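Local coordinates for deferrochelatase (Vibrio cholerae, PDB 5DE0), which binds heme b and probably works as a dye-decolorizing peroxidase, oxidising its substrates at the expense of hydrogen peroxide, at residues L43-E46 with I47-Q51; G65-S68 with H69-M72; I198-K202 with P203-E207; T255-N258 with F259-L263; T274-L277 with L278-T281. One frame throughout, in Å; residues are numbered along the deposited sequence.

Interaction 1 (L43-E46 with I47-Q51); sequences LVEE and INQNQ
The carboxylate of Glu45 and the amide of Gln49 meet one helical turn apart, with their planes turned 71° against each other. Gln49 NE2 gives a weak hydrogen bond to Glu45 OE2, 3.4 Å long and bent at the hydrogen. The same oxygen rests against Gln49 CG at 3.5 Å. Glu45 CG lies anti to the backbone N (chi1 173°), and the bend at chi2 (64°) swings the carboxylate forward to Gln49. Both residues are exposed, so this bond probably adds little strength. A second amide, that of Asn48, runs alongside Val44 and points the same way. Its ND2 lies 3.7 Å from Val44 CG1 and gives its hydrogen bond to Leu56 O. Leu43 CG touches Ile47 CD1 at 4.1 Å. Ile47 CG1 also presses on Leu43 O at 3.2 Å. Four backbone bonds hold the turns, from Ile47 N to Leu43 O at 2.9 Å through to Asn50 N to Glu46 O. Gln51 is the first residue to leave helical angles, and its OE1 bonds to Arg106. This is the last part of helix 40-50, in the N-terminal half of a DyP-type peroxidase: an alpha-helix whose buried Val44 and Ile47 face Leu56 and, for Ile47, helix 108-117, while Glu45, Glu46, Gln49 and Asn50 are exposed.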
# COMPACT_ATOMS: atom_id res chain seq x y z
N LEU B 43 -20.52 -9.42 -4.89
CA LEU B 43 -19.40 -8.94 -5.68
C LEU B 43 -18.16 -9.80 -5.45
O LEU B 43 -17.46 -10.17 -6.39
CB LEU B 43 -19.10 -7.47 -5.35
CG LEU B 43 -17.82 -6.90 -5.95
CD1 LEU B 43 -17.87 -6.92 -7.47
CD2 LEU B 43 -17.56 -5.48 -5.45
N VAL B 44 -17.90 -10.11 -4.18
CA VAL B 44 -16.76 -10.93 -3.80
C VAL B 44 -16.84 -12.33 -4.41
O VAL B 44 -15.85 -12.85 -4.92
CB VAL B 44 -16.64 -11.03 -2.27
CG1 VAL B 44 -15.64 -12.11 -1.87
CG2 VAL B 44 -16.24 -9.69 -1.68
N GLU B 45 -18.02 -12.93 -4.36
CA GLU B 45 -18.25 -14.24 -4.96
C GLU B 45 -17.94 -14.21 -6.46
O GLU B 45 -17.32 -15.13 -6.99
CB GLU B 45 -19.69 -14.70 -4.74
CG GLU B 45 -20.05 -15.98 -5.48
CD GLU B 45 -19.25 -17.18 -5.01
OE1 GLU B 45 -19.22 -17.44 -3.79
OE2 GLU B 45 -18.64 -17.86 -5.86
N GLU B 46 -18.35 -13.13 -7.12
CA GLU B 46 -18.13 -12.97 -8.55
C GLU B 46 -16.65 -12.82 -8.88
O GLU B 46 -16.17 -13.38 -9.87
CB GLU B 46 -18.90 -11.75 -9.07
CG GLU B 46 -18.64 -11.42 -10.53
CD GLU B 46 -19.51 -10.30 -11.05
OE1 GLU B 46 -20.57 -10.04 -10.43
OE2 GLU B 46 -19.15 -9.68 -12.07
N ILE B 47 -15.94 -12.08 -8.04
CA ILE B 47 -14.50 -11.91 -8.20
C ILE B 47 -13.78 -13.25 -8.05
O ILE B 47 -12.90 -13.57 -8.85
CB ILE B 47 -13.94 -10.90 -7.18
CG1 ILE B 47 -14.53 -9.51 -7.43
CG2 ILE B 47 -12.42 -10.85 -7.25
CD1 ILE B 47 -14.08 -8.46 -6.44
N ASN B 48 -14.16 -14.02 -7.04
CA ASN B 48 -13.55 -15.32 -6.81
C ASN B 48 -13.78 -16.28 -7.97
O ASN B 48 -12.91 -17.10 -8.28
CB ASN B 48 -14.09 -15.94 -5.51
CG ASN B 48 -13.39 -15.40 -4.28
OD1 ASN B 48 -12.19 -15.13 -4.30
ND2 ASN B 48 -14.14 -15.25 -3.19
N GLN B 49 -14.94 -16.18 -8.62
CA GLN B 49 -15.22 -17.00 -9.79
C GLN B 49 -14.39 -16.56 -10.99
O GLN B 49 -14.05 -17.38 -11.85
CB GLN B 49 -16.71 -16.94 -10.14
CG GLN B 49 -17.60 -17.68 -9.17
CD GLN B 49 -19.00 -17.91 -9.72
OE1 GLN B 49 -19.30 -17.55 -10.85
NE2 GLN B 49 -19.86 -18.53 -8.91
N ASN B 50 -14.07 -15.28 -11.06
CA ASN B 50 -13.24 -14.77 -12.15
C ASN B 50 -11.75 -14.95 -11.87
O ASN B 50 -10.93 -14.94 -12.78
CB ASN B 50 -13.54 -13.30 -12.41
CG ASN B 50 -14.92 -13.08 -13.01
OD1 ASN B 50 -15.78 -13.95 -12.93
ND2 ASN B 50 -15.13 -11.91 -13.60
N GLN B 51 -11.41 -15.12 -10.59
CA GLN B 51 -10.02 -15.19 -10.18
C GLN B 51 -9.75 -16.35 -9.22
O GLN B 51 -9.80 -16.18 -8.01
CB GLN B 51 -9.60 -13.87 -9.51
CG GLN B 51 -9.82 -12.64 -10.36
CD GLN B 51 -8.98 -12.63 -11.62
OE1 GLN B 51 -7.90 -13.22 -11.65
NE2 GLN B 51 -9.47 -11.97 -12.66

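Interaction 2 (G65-S68 with H69-M72); sequences GFWS and HFEM
Gly65 opens the segment and meets His69: its O lies in the plane of the imidazole, at the ring edge, 3.8 Å from ND1. Phe66 follows and has two aromatic neighbours across the contact. Its ring is nearly parallel to that of His69, but the two are slid apart and barely overlap. It turns its edge toward the face of Phe70 in an offset edge-to-face pair, planes at 90°. Phe66 CE2 and Phe70 CZ come to 3.7 Å. The backbone of Phe66 also takes part, since His69 N donates to Phe66 O over 3.2 Å. Trp67 comes next. Its CG lies anti to the backbone N (chi1 -154°), and the indole offers a face to Phe70. The edge of the Phe70 ring stands on the five-membered ring in a T-shaped pair, with centroids 5.0 Å apart. Phe70 CD2 is the atom over this face, 3.7 Å from Trp67 CD2. The indole NE1 is hydrogen-bonded to Ala73 O. Trp67 O accepts from Phe70 N at 3.0 Å, the bond that closes the turn. Ser68 ends the segment; with His69 it holds the two middle positions of the turn. Around these residues, the ring of His30 meets that of His69 with the planes nearly parallel, Phe62 meets Phe70 edge-to-face, and Leu34 of helix 30-38 also touches Phe70. The contact is a type I beta turn from Trp67 to Phe70 at the end of the short helix 64-67, packed as an aromatic cluster of Phe66, Trp67, His69 and Phe70.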
# COMPACT_ATOMS: atom_id res chain seq x y z
N GLY B 65 -23.56 3.22 17.29
CA GLY B 65 -24.27 4.41 16.88
C GLY B 65 -25.06 4.22 15.60
O GLY B 65 -26.19 4.71 15.49
N PHE B 66 -24.48 3.52 14.64
CA PHE B 66 -25.14 3.31 13.36
C PHE B 66 -26.20 2.21 13.44
O PHE B 66 -27.11 2.15 12.62
CB PHE B 66 -24.12 2.96 12.27
CG PHE B 66 -24.70 2.90 10.88
CD1 PHE B 66 -24.88 4.07 10.15
CD2 PHE B 66 -25.05 1.69 10.30
CE1 PHE B 66 -25.42 4.03 8.87
CE2 PHE B 66 -25.58 1.64 9.01
CZ PHE B 66 -25.77 2.82 8.30
N TRP B 67 -26.07 1.33 14.43
CA TRP B 67 -27.01 0.23 14.57
C TRP B 67 -28.40 0.73 14.99
O TRP B 67 -29.39 0.04 14.79
CB TRP B 67 -26.49 -0.79 15.58
CG TRP B 67 -27.04 -2.17 15.33
CD1 TRP B 67 -28.30 -2.61 15.62
CD2 TRP B 67 -26.36 -3.28 14.73
NE1 TRP B 67 -28.44 -3.92 15.24
CE2 TRP B 67 -27.26 -4.35 14.69
CE3 TRP B 67 -25.07 -3.46 14.22
CZ2 TRP B 67 -26.92 -5.60 14.16
CZ3 TRP B 67 -24.73 -4.69 13.70
CH2 TRP B 67 -25.65 -5.75 13.67
N SER B 68 -28.46 1.93 15.57
CA SER B 68 -29.73 2.52 15.96
C SER B 68 -30.63 2.72 14.75
O SER B 68 -31.85 2.63 14.86
CB SER B 68 -29.49 3.85 16.66
OG SER B 68 -28.80 3.65 17.87
N HIS B 69 -30.02 3.00 13.60
CA HIS B 69 -30.75 3.19 12.35
C HIS B 69 -31.46 1.92 11.89
O HIS B 69 -32.39 1.98 11.09
CB HIS B 69 -29.80 3.68 11.27
CG HIS B 69 -29.27 5.07 11.49
ND1 HIS B 69 -28.43 5.38 12.53
CD2 HIS B 69 -29.46 6.22 10.80
CE1 HIS B 69 -28.12 6.67 12.48
NE2 HIS B 69 -28.74 7.20 11.44
N PHE B 70 -31.01 0.77 12.39
CA PHE B 70 -31.57 -0.52 11.99
C PHE B 70 -32.89 -0.83 12.69
O PHE B 70 -33.13 -0.36 13.80
CB PHE B 70 -30.58 -1.65 12.26
CG PHE B 70 -29.40 -1.65 11.33
CD1 PHE B 70 -29.54 -1.31 9.99
CD2 PHE B 70 -28.14 -1.99 11.80
CE1 PHE B 70 -28.45 -1.31 9.14
CE2 PHE B 70 -27.05 -1.99 10.95
CZ PHE B 70 -27.20 -1.65 9.62
N GLU B 71 -33.74 -1.61 12.04
CA GLU B 71 -34.97 -2.09 12.66
C GLU B 71 -34.64 -3.22 13.63
O GLU B 71 -35.21 -3.31 14.72
CB GLU B 71 -35.97 -2.58 11.61
CG GLU B 71 -36.56 -1.47 10.74
CD GLU B 71 -37.58 -1.99 9.75
OE1 GLU B 71 -37.71 -3.23 9.63
OE2 GLU B 71 -38.27 -1.17 9.10
N MET B 72 -33.72 -4.09 13.21
CA MET B 72 -33.22 -5.16 14.06
C MET B 72 -32.60 -4.60 15.34
O MET B 72 -31.86 -3.63 15.31
CB MET B 72 -32.19 -6.01 13.29
CG MET B 72 -31.31 -6.89 14.17
SD MET B 72 -32.23 -8.06 15.19
CE MET B 72 -33.10 -8.99 13.93

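Interaction 3 (I198-K202 with P203-E207); sequences IGRTK and PDSVE
Arg200 grips Ser205 side-on, and this is the tight part of the contact. Arg200 NH2 bonds to Ser205 O at 2.6 Å and Arg200 NE to the same oxygen at 2.8 Å. Ser205 O lies in the guanidinium plane, at its edge. Arg200 NE also reaches Ser205 OG at 3.2 Å, tilted from that plane. The side chain of Arg200 bends at chi3 (77°), which turns the guanidinium back over the second segment. One of its faces lies over Glu207 N. Thr201 grips the next carbonyl. Its N donates to Val206 O at 2.9 Å, and its OG1 donates to the same oxygen at 2.8 Å. Each of the two carbonyls thus takes two donors, and the loop is drawn together into a single beta bridge between Arg200 and Glu207. Two exposed parts are looser. The carboxylate end of Glu207 keeps OE1 4.1 Å from Arg200 NH1, far out of the guanidinium plane: the charges are near but form no salt bridge. At the turn, Pro203 CD packs on Thr201 CG2 at 3.6 Å, and Asp204 rests its OD1 against Thr201 CB. Arg200 lines the heme pocket and is salt-bridged to Glu150, while Ser205 OG bonds to Thr149. The loop runs between helix 191-198, where Lys202 NZ bonds to Gln194 and Lys202 N to Glu195, and helix 216-220.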
# COMPACT_ATOMS: atom_id res chain seq x y z
N ILE B 198 7.65 -7.82 25.23
CA ILE B 198 6.63 -8.64 24.59
C ILE B 198 6.16 -9.76 25.52
O ILE B 198 4.96 -9.93 25.75
CB ILE B 198 7.14 -9.25 23.27
CG1 ILE B 198 7.43 -8.15 22.25
CG2 ILE B 198 6.13 -10.24 22.70
CD1 ILE B 198 6.21 -7.34 21.87
N GLY B 199 7.11 -10.53 26.04
CA GLY B 199 6.80 -11.64 26.92
C GLY B 199 7.08 -12.97 26.25
O GLY B 199 6.83 -14.03 26.84
N ARG B 200 7.59 -12.92 25.03
CA ARG B 200 7.97 -14.13 24.29
C ARG B 200 9.33 -13.96 23.62
O ARG B 200 9.81 -12.84 23.44
CB ARG B 200 6.91 -14.48 23.24
CG ARG B 200 5.53 -14.76 23.80
CD ARG B 200 4.58 -15.22 22.71
NE ARG B 200 4.80 -16.61 22.33
CZ ARG B 200 4.16 -17.64 22.86
NH1 ARG B 200 3.24 -17.43 23.80
NH2 ARG B 200 4.42 -18.88 22.46
N THR B 201 9.93 -15.08 23.24
CA THR B 201 11.19 -15.07 22.52
C THR B 201 10.96 -14.50 21.12
O THR B 201 9.89 -14.68 20.55
CB THR B 201 11.81 -16.48 22.42
OG1 THR B 201 11.65 -17.15 23.68
CG2 THR B 201 13.28 -16.40 22.08
N LYS B 202 11.96 -13.82 20.58
CA LYS B 202 11.80 -13.15 19.29
C LYS B 202 11.94 -14.08 18.07
O LYS B 202 11.10 -14.04 17.18
CB LYS B 202 12.79 -11.98 19.18
CG LYS B 202 12.57 -11.08 17.98
CD LYS B 202 13.41 -9.82 18.07
CE LYS B 202 13.10 -8.87 16.93
NZ LYS B 202 13.79 -7.56 17.08
N PRO B 203 13.00 -14.91 18.01
CA PRO B 203 13.11 -15.72 16.79
C PRO B 203 12.07 -16.83 16.67
O PRO B 203 11.60 -17.08 15.55
CB PRO B 203 14.52 -16.31 16.89
CG PRO B 203 14.81 -16.33 18.35
CD PRO B 203 14.17 -15.10 18.89
N ASP B 204 11.72 -17.49 17.76
CA ASP B 204 10.83 -18.66 17.67
C ASP B 204 9.54 -18.51 18.47
O ASP B 204 8.75 -19.46 18.56
CB ASP B 204 11.57 -19.93 18.11
CG ASP B 204 12.27 -19.77 19.45
OD1 ASP B 204 11.95 -18.82 20.19
OD2 ASP B 204 13.13 -20.62 19.77
N SER B 205 9.32 -17.34 19.05
CA SER B 205 8.06 -17.01 19.73
C SER B 205 7.68 -18.01 20.82
O SER B 205 6.50 -18.33 20.99
CB SER B 205 6.93 -16.90 18.70
OG SER B 205 5.76 -16.38 19.29
N VAL B 206 8.67 -18.50 21.56
CA VAL B 206 8.40 -19.37 22.70
C VAL B 206 8.19 -18.52 23.94
O VAL B 206 9.00 -17.64 24.25
CB VAL B 206 9.54 -20.37 22.93
CG1 VAL B 206 9.27 -21.22 24.16
CG2 VAL B 206 9.72 -21.26 21.70
N GLU B 207 7.10 -18.77 24.66
CA GLU B 207 6.75 -18.00 25.84
C GLU B 207 7.84 -18.09 26.91
O GLU B 207 8.37 -19.17 27.17
CB GLU B 207 5.42 -18.47 26.43
CG GLU B 207 4.98 -17.70 27.66
CD GLU B 207 3.68 -18.22 28.26
OE1 GLU B 207 3.02 -19.05 27.60
OE2 GLU B 207 3.33 -17.79 29.38

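Interaction 4 (T255-N258 with F259-L263); sequences TLHN and FKTML. With HEM (protoporphyrin IX containing Fe), chain F.
His257 O is gripped twice by Thr261. The hydroxyl OG1 of Thr261 donates to His257 O at 2.8 Å, and Thr261 N donates to it at 3.0 Å. The two donors arrive from opposite faces of the carbonyl plane. Thr261 OG1 lies anti to its carbonyl carbon (chi1 -54°), which turns the hydroxyl back to the turn before. This oxygen also sits over one face of the His257 ring, 3.5 Å from NE2 and toward the rim. Ahead of the helix, Thr255 OG1 accepts from His257 N over 3.2 Å, a capping bond at the helix start. Two outside carboxylates add to this end: Glu77 is bonded to Thr255 OG1, and Glu224 weakly to His257 NE2. The apolar side is carried by Leu256 and Phe259, with Leu256 CG 4.3 Å from Phe259 CD2. Both lean on Tyr288 of strand 281-291, and Phe259 also touches strands 172-181 and 247-253. Met262 N bonds to Asn258 O at 3.1 Å, while Asn258 ND2 is satisfied by Lys230 O. The extended side chain of Met262 runs on to the heme. Its SD touches the heme methyl CMB, and its CE lies 3.7 Å from the heme methyl CMA. Two kinds of contact therefore meet on helix 257-266. Threonine hydroxyls tie down backbone atoms of the first turns: Thr255 OG1 takes His257 N, and Thr261 OG1 doubles the bond to His257 O. The thioether of Met262 meets two heme methyls by van der Waals contact and does not ligate the iron.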
# COMPACT_ATOMS: atom_id res chain seq x y z
N THR B 255 -17.87 -12.43 22.54
CA THR B 255 -18.28 -11.47 23.55
C THR B 255 -17.34 -10.27 23.56
O THR B 255 -16.12 -10.43 23.47
CB THR B 255 -18.34 -12.10 24.96
OG1 THR B 255 -18.56 -11.08 25.94
CG2 THR B 255 -17.04 -12.83 25.28
N LEU B 256 -17.91 -9.08 23.66
CA LEU B 256 -17.12 -7.85 23.67
C LEU B 256 -16.37 -7.69 24.98
O LEU B 256 -15.45 -6.89 25.10
CB LEU B 256 -18.03 -6.64 23.41
CG LEU B 256 -17.39 -5.27 23.20
CD1 LEU B 256 -18.06 -4.56 22.03
CD2 LEU B 256 -17.48 -4.42 24.46
N HIS B 257 -16.77 -8.48 25.98
CA HIS B 257 -16.18 -8.43 27.31
C HIS B 257 -14.68 -8.67 27.29
O HIS B 257 -13.93 -8.05 28.05
CB HIS B 257 -16.87 -9.46 28.22
CG HIS B 257 -16.36 -9.45 29.62
ND1 HIS B 257 -16.56 -8.40 30.49
CD2 HIS B 257 -15.66 -10.38 30.32
CE1 HIS B 257 -16.00 -8.67 31.65
NE2 HIS B 257 -15.45 -9.87 31.58
N ASN B 258 -14.23 -9.57 26.42
CA ASN B 258 -12.81 -9.89 26.30
C ASN B 258 -11.99 -8.71 25.82
O ASN B 258 -10.89 -8.47 26.33
CB ASN B 258 -12.62 -11.08 25.36
CG ASN B 258 -13.14 -12.38 25.94
OD1 ASN B 258 -13.77 -12.38 27.00
ND2 ASN B 258 -12.87 -13.48 25.26
N PHE B 259 -12.52 -7.97 24.85
CA PHE B 259 -11.86 -6.76 24.35
C PHE B 259 -11.67 -5.76 25.48
O PHE B 259 -10.57 -5.24 25.69
CB PHE B 259 -12.68 -6.12 23.23
CG PHE B 259 -12.85 -6.98 22.01
CD1 PHE B 259 -11.94 -7.99 21.72
CD2 PHE B 259 -13.92 -6.78 21.15
CE1 PHE B 259 -12.11 -8.78 20.60
CE2 PHE B 259 -14.08 -7.56 20.03
CZ PHE B 259 -13.18 -8.57 19.75
N LYS B 260 -12.75 -5.49 26.19
CA LYS B 260 -12.78 -4.50 27.26
C LYS B 260 -11.82 -4.85 28.39
O LYS B 260 -11.17 -3.97 28.95
CB LYS B 260 -14.21 -4.37 27.79
CG LYS B 260 -14.37 -3.43 28.98
CD LYS B 260 -15.84 -3.27 29.34
CE LYS B 260 -16.02 -2.57 30.68
NZ LYS B 260 -15.50 -3.40 31.80
N THR B 261 -11.72 -6.14 28.71
CA THR B 261 -10.85 -6.59 29.79
C THR B 261 -9.38 -6.43 29.42
O THR B 261 -8.58 -5.94 30.22
CB THR B 261 -11.12 -8.06 30.15
OG1 THR B 261 -12.52 -8.23 30.44
CG2 THR B 261 -10.31 -8.46 31.37
N MET B 262 -9.03 -6.85 28.20
CA MET B 262 -7.65 -6.73 27.72
C MET B 262 -7.22 -5.27 27.60
O MET B 262 -6.10 -4.92 27.97
CB MET B 262 -7.50 -7.43 26.36
CG MET B 262 -7.73 -8.92 26.39
SD MET B 262 -7.68 -9.64 24.74
CE MET B 262 -8.13 -11.33 25.08
N LEU B 263 -8.11 -4.43 27.08
CA LEU B 263 -7.80 -3.02 26.89
C LEU B 263 -7.65 -2.28 28.22
O LEU B 263 -6.77 -1.44 28.38
CB LEU B 263 -8.88 -2.35 26.04
CG LEU B 263 -8.84 -2.68 24.54
CD1 LEU B 263 -10.09 -2.16 23.84
CD2 LEU B 263 -7.59 -2.10 23.90
CHA HEM F . -0.29 -11.85 21.59
CHB HEM F . -4.34 -9.24 22.15
CHC HEM F . -2.08 -5.28 20.44
CHD HEM F . 1.63 -8.10 19.09
C1A HEM F . -1.58 -11.49 21.90
C2A HEM F . -2.61 -12.35 22.45
C3A HEM F . -3.72 -11.63 22.61
C4A HEM F . -3.45 -10.28 22.15
CMA HEM F . -5.08 -12.13 23.16
CAA HEM F . -2.43 -13.84 22.81
CBA HEM F . -2.27 -13.97 24.32
CGA HEM F . -1.93 -15.39 24.69
O1A HEM F . -0.74 -15.78 24.54
O2A HEM F . -2.85 -16.13 25.13
C1B HEM F . -4.05 -7.93 21.82
C2B HEM F . -4.91 -6.80 22.08
C3B HEM F . -4.31 -5.70 21.61
C4B HEM F . -3.03 -6.10 21.04
CMB HEM F . -6.29 -6.84 22.77
CAB HEM F . -4.93 -4.29 21.72
CBB HEM F . -4.35 -3.21 21.20
C1C HEM F . -0.88 -5.70 19.89
C2C HEM F . 0.08 -4.87 19.19
C3C HEM F . 1.10 -5.66 18.81
C4C HEM F . 0.82 -7.00 19.28
CMC HEM F . -0.11 -3.35 18.94
CAC HEM F . 2.40 -5.32 18.04
CBC HEM F . 2.78 -4.08 17.69
C1D HEM F . 1.53 -9.32 19.73
C2D HEM F . 2.59 -10.29 19.84
C3D HEM F . 1.99 -11.47 20.62
C4D HEM F . 0.63 -11.08 20.90
CMD HEM F . 4.03 -10.18 19.29
CAD HEM F . 2.70 -12.78 21.02
CBD HEM F . 2.59 -13.81 19.91
CGD HEM F . 1.15 -14.20 19.71
O1D HEM F . 0.50 -13.66 18.78
O2D HEM F . 0.64 -15.06 20.48
NA HEM F . -2.13 -10.23 21.73
NB HEM F . -2.92 -7.47 21.19
NC HEM F . -0.39 -6.99 19.93
ND HEM F . 0.40 -9.82 20.36
FE HEM F . -1.21 -8.62 20.87

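Interaction 5 (T274-L277 with L278-T281); sequences TDQL and LRFT. With HEM (protoporphyrin IX containing Fe), chain F.
A turn of 3-10 helix just ahead of strand 281-291 brings Gln276 against Arg279 and Leu277 against Phe280 and Thr281. Gln276 OE1 accepts from Arg279 NH1 at 2.8 Å. The donor lies nearly along the C=O axis of the amide, and the oxygen sits in the guanidinium plane at its edge. The two side chains run side by side, with their amide and guanidinium planes 74° apart. Gln276 bends at chi2 (-70°) to bring OE1 to the arginine. The ring of Phe280 presents CZ over one face of that guanidinium. Main-chain bonds three residues apart mark the 3-10 turn: Leu278 N to Asp275 O, Arg279 N to Gln276 O, and Phe280 N to Leu277 O at 3.0 Å. It starts from an Asx turn, in which Asp275 OD1 accepts from Leu277 N at 2.8 Å. Asp275 OD2 is bonded to His216 of helix 216-220, so the carboxylate is held at both oxygens. Its CB packs on Leu278 CG at 3.7 Å. Leu277 belongs to the heme pocket. Its CD2 touches the porphyrin at C3C, 3.5 Å away, and its CG meets Thr281 CG2 at 4.1 Å. Thr281 CG2 also lies 3.4 Å from Leu277 O, while Thr281 OG1 is bonded to His181. Phe280 meets Trp186 edge-to-face.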
# COMPACT_ATOMS: atom_id res chain seq x y z
N THR B 274 0.56 0.09 32.89
CA THR B 274 0.32 0.11 31.45
C THR B 274 1.18 -0.92 30.74
O THR B 274 2.16 -1.42 31.30
CB THR B 274 0.61 1.49 30.85
OG1 THR B 274 1.98 1.83 31.09
CG2 THR B 274 -0.29 2.55 31.48
N ASP B 275 0.80 -1.24 29.51
CA ASP B 275 1.54 -2.20 28.69
C ASP B 275 2.90 -1.62 28.30
O ASP B 275 3.00 -0.48 27.86
CB ASP B 275 0.73 -2.56 27.44
CG ASP B 275 1.22 -3.83 26.77
OD1 ASP B 275 2.44 -4.07 26.74
OD2 ASP B 275 0.36 -4.60 26.29
N GLN B 276 3.95 -2.43 28.47
CA GLN B 276 5.30 -2.03 28.09
C GLN B 276 5.40 -1.82 26.58
O GLN B 276 6.20 -1.00 26.12
CB GLN B 276 6.32 -3.07 28.54
CG GLN B 276 6.47 -3.18 30.05
CD GLN B 276 7.14 -1.97 30.66
OE1 GLN B 276 8.16 -1.49 30.15
NE2 GLN B 276 6.58 -1.46 31.75
N LEU B 277 4.60 -2.56 25.82
CA LEU B 277 4.59 -2.43 24.36
C LEU B 277 4.13 -1.04 23.93
O LEU B 277 4.57 -0.52 22.90
CB LEU B 277 3.70 -3.50 23.73
CG LEU B 277 3.47 -3.43 22.22
CD1 LEU B 277 4.78 -3.55 21.45
CD2 LEU B 277 2.49 -4.50 21.77
N LEU B 278 3.25 -0.44 24.73
CA LEU B 278 2.69 0.87 24.41
C LEU B 278 3.69 2.00 24.58
O LEU B 278 3.37 3.17 24.36
CB LEU B 278 1.45 1.13 25.27
CG LEU B 278 0.28 0.17 25.01
CD1 LEU B 278 -0.89 0.46 25.94
CD2 LEU B 278 -0.16 0.24 23.55
N ARG B 279 4.91 1.66 24.98
CA ARG B 279 6.00 2.62 25.05
C ARG B 279 6.56 2.89 23.66
O ARG B 279 7.21 3.91 23.42
CB ARG B 279 7.12 2.12 25.96
CG ARG B 279 6.78 2.12 27.44
CD ARG B 279 7.83 1.34 28.22
NE ARG B 279 9.18 1.81 27.93
CZ ARG B 279 10.28 1.12 28.21
NH1 ARG B 279 10.20 -0.08 28.77
NH2 ARG B 279 11.47 1.63 27.91
N PHE B 280 6.29 1.97 22.73
CA PHE B 280 6.91 2.01 21.42
C PHE B 280 5.87 2.03 20.29
O PHE B 280 6.23 1.96 19.11
CB PHE B 280 7.85 0.82 21.25
CG PHE B 280 8.83 0.67 22.37
CD1 PHE B 280 10.03 1.37 22.37
CD2 PHE B 280 8.56 -0.17 23.44
CE1 PHE B 280 10.93 1.23 23.40
CE2 PHE B 280 9.46 -0.32 24.48
CZ PHE B 280 10.65 0.39 24.46
N THR B 281 4.60 2.12 20.66
CA THR B 281 3.53 2.23 19.67
C THR B 281 2.35 2.99 20.27
O THR B 281 2.16 3.01 21.48
CB THR B 281 3.07 0.85 19.16
OG1 THR B 281 2.13 1.03 18.09
CG2 THR B 281 2.42 0.05 20.28
CHA HEM F . -0.29 -11.85 21.59
CHB HEM F . -4.34 -9.24 22.15
CHC HEM F . -2.08 -5.28 20.44
CHD HEM F . 1.63 -8.10 19.09
C1A HEM F . -1.58 -11.49 21.90
C2A HEM F . -2.61 -12.35 22.45
C3A HEM F . -3.72 -11.63 22.61
C4A HEM F . -3.45 -10.28 22.15
CMA HEM F . -5.08 -12.13 23.16
CAA HEM F . -2.43 -13.84 22.81
CBA HEM F . -2.27 -13.97 24.32
CGA HEM F . -1.93 -15.39 24.69
O1A HEM F . -0.74 -15.78 24.54
O2A HEM F . -2.85 -16.13 25.13
C1B HEM F . -4.05 -7.93 21.82
C2B HEM F . -4.91 -6.80 22.08
C3B HEM F . -4.31 -5.70 21.61
C4B HEM F . -3.03 -6.10 21.04
CMB HEM F . -6.29 -6.84 22.77
CAB HEM F . -4.93 -4.29 21.72
CBB HEM F . -4.35 -3.21 21.20
C1C HEM F . -0.88 -5.70 19.89
C2C HEM F . 0.08 -4.87 19.19
C3C HEM F . 1.10 -5.66 18.81
C4C HEM F . 0.82 -7.00 19.28
CMC HEM F . -0.11 -3.35 18.94
CAC HEM F . 2.40 -5.32 18.04
CBC HEM F . 2.78 -4.08 17.69
C1D HEM F . 1.53 -9.32 19.73
C2D HEM F . 2.59 -10.29 19.84
C3D HEM F . 1.99 -11.47 20.62
C4D HEM F . 0.63 -11.08 20.90
CMD HEM F . 4.03 -10.18 19.29
CAD HEM F . 2.70 -12.78 21.02
CBD HEM F . 2.59 -13.81 19.91
CGD HEM F . 1.15 -14.20 19.71
O1D HEM F . 0.50 -13.66 18.78
O2D HEM F . 0.64 -15.06 20.48
NA HEM F . -2.13 -10.23 21.73
NB HEM F . -2.92 -7.47 21.19
NC HEM F . -0.39 -6.99 19.93
ND HEM F . 0.40 -9.82 20.36
FE HEM F . -1.21 -8.62 20.87

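The five contacts follow one another along the chain. Interactions 1 and 2 lie in the N-terminal half, and interactions 3, 4 and 5 in the C-terminal half. Interactions 3 and 5 have centres about 17 Å apart, interactions 4 and 5 about 18 Å, and interactions 3 and 4 about 24 Å. Three separate regions of the C-terminal half thus converge on one heme. Interactions 3 and 5 touch directly, Ile198 CD1 on Leu277 CD1 at 4.1 Å. Interaction 4 lies on helix 257-266, and interaction 5 follows it, before strand 281-291. Interactions 1 and 2, about 30 Å apart between centres, are structural packing away from the heme.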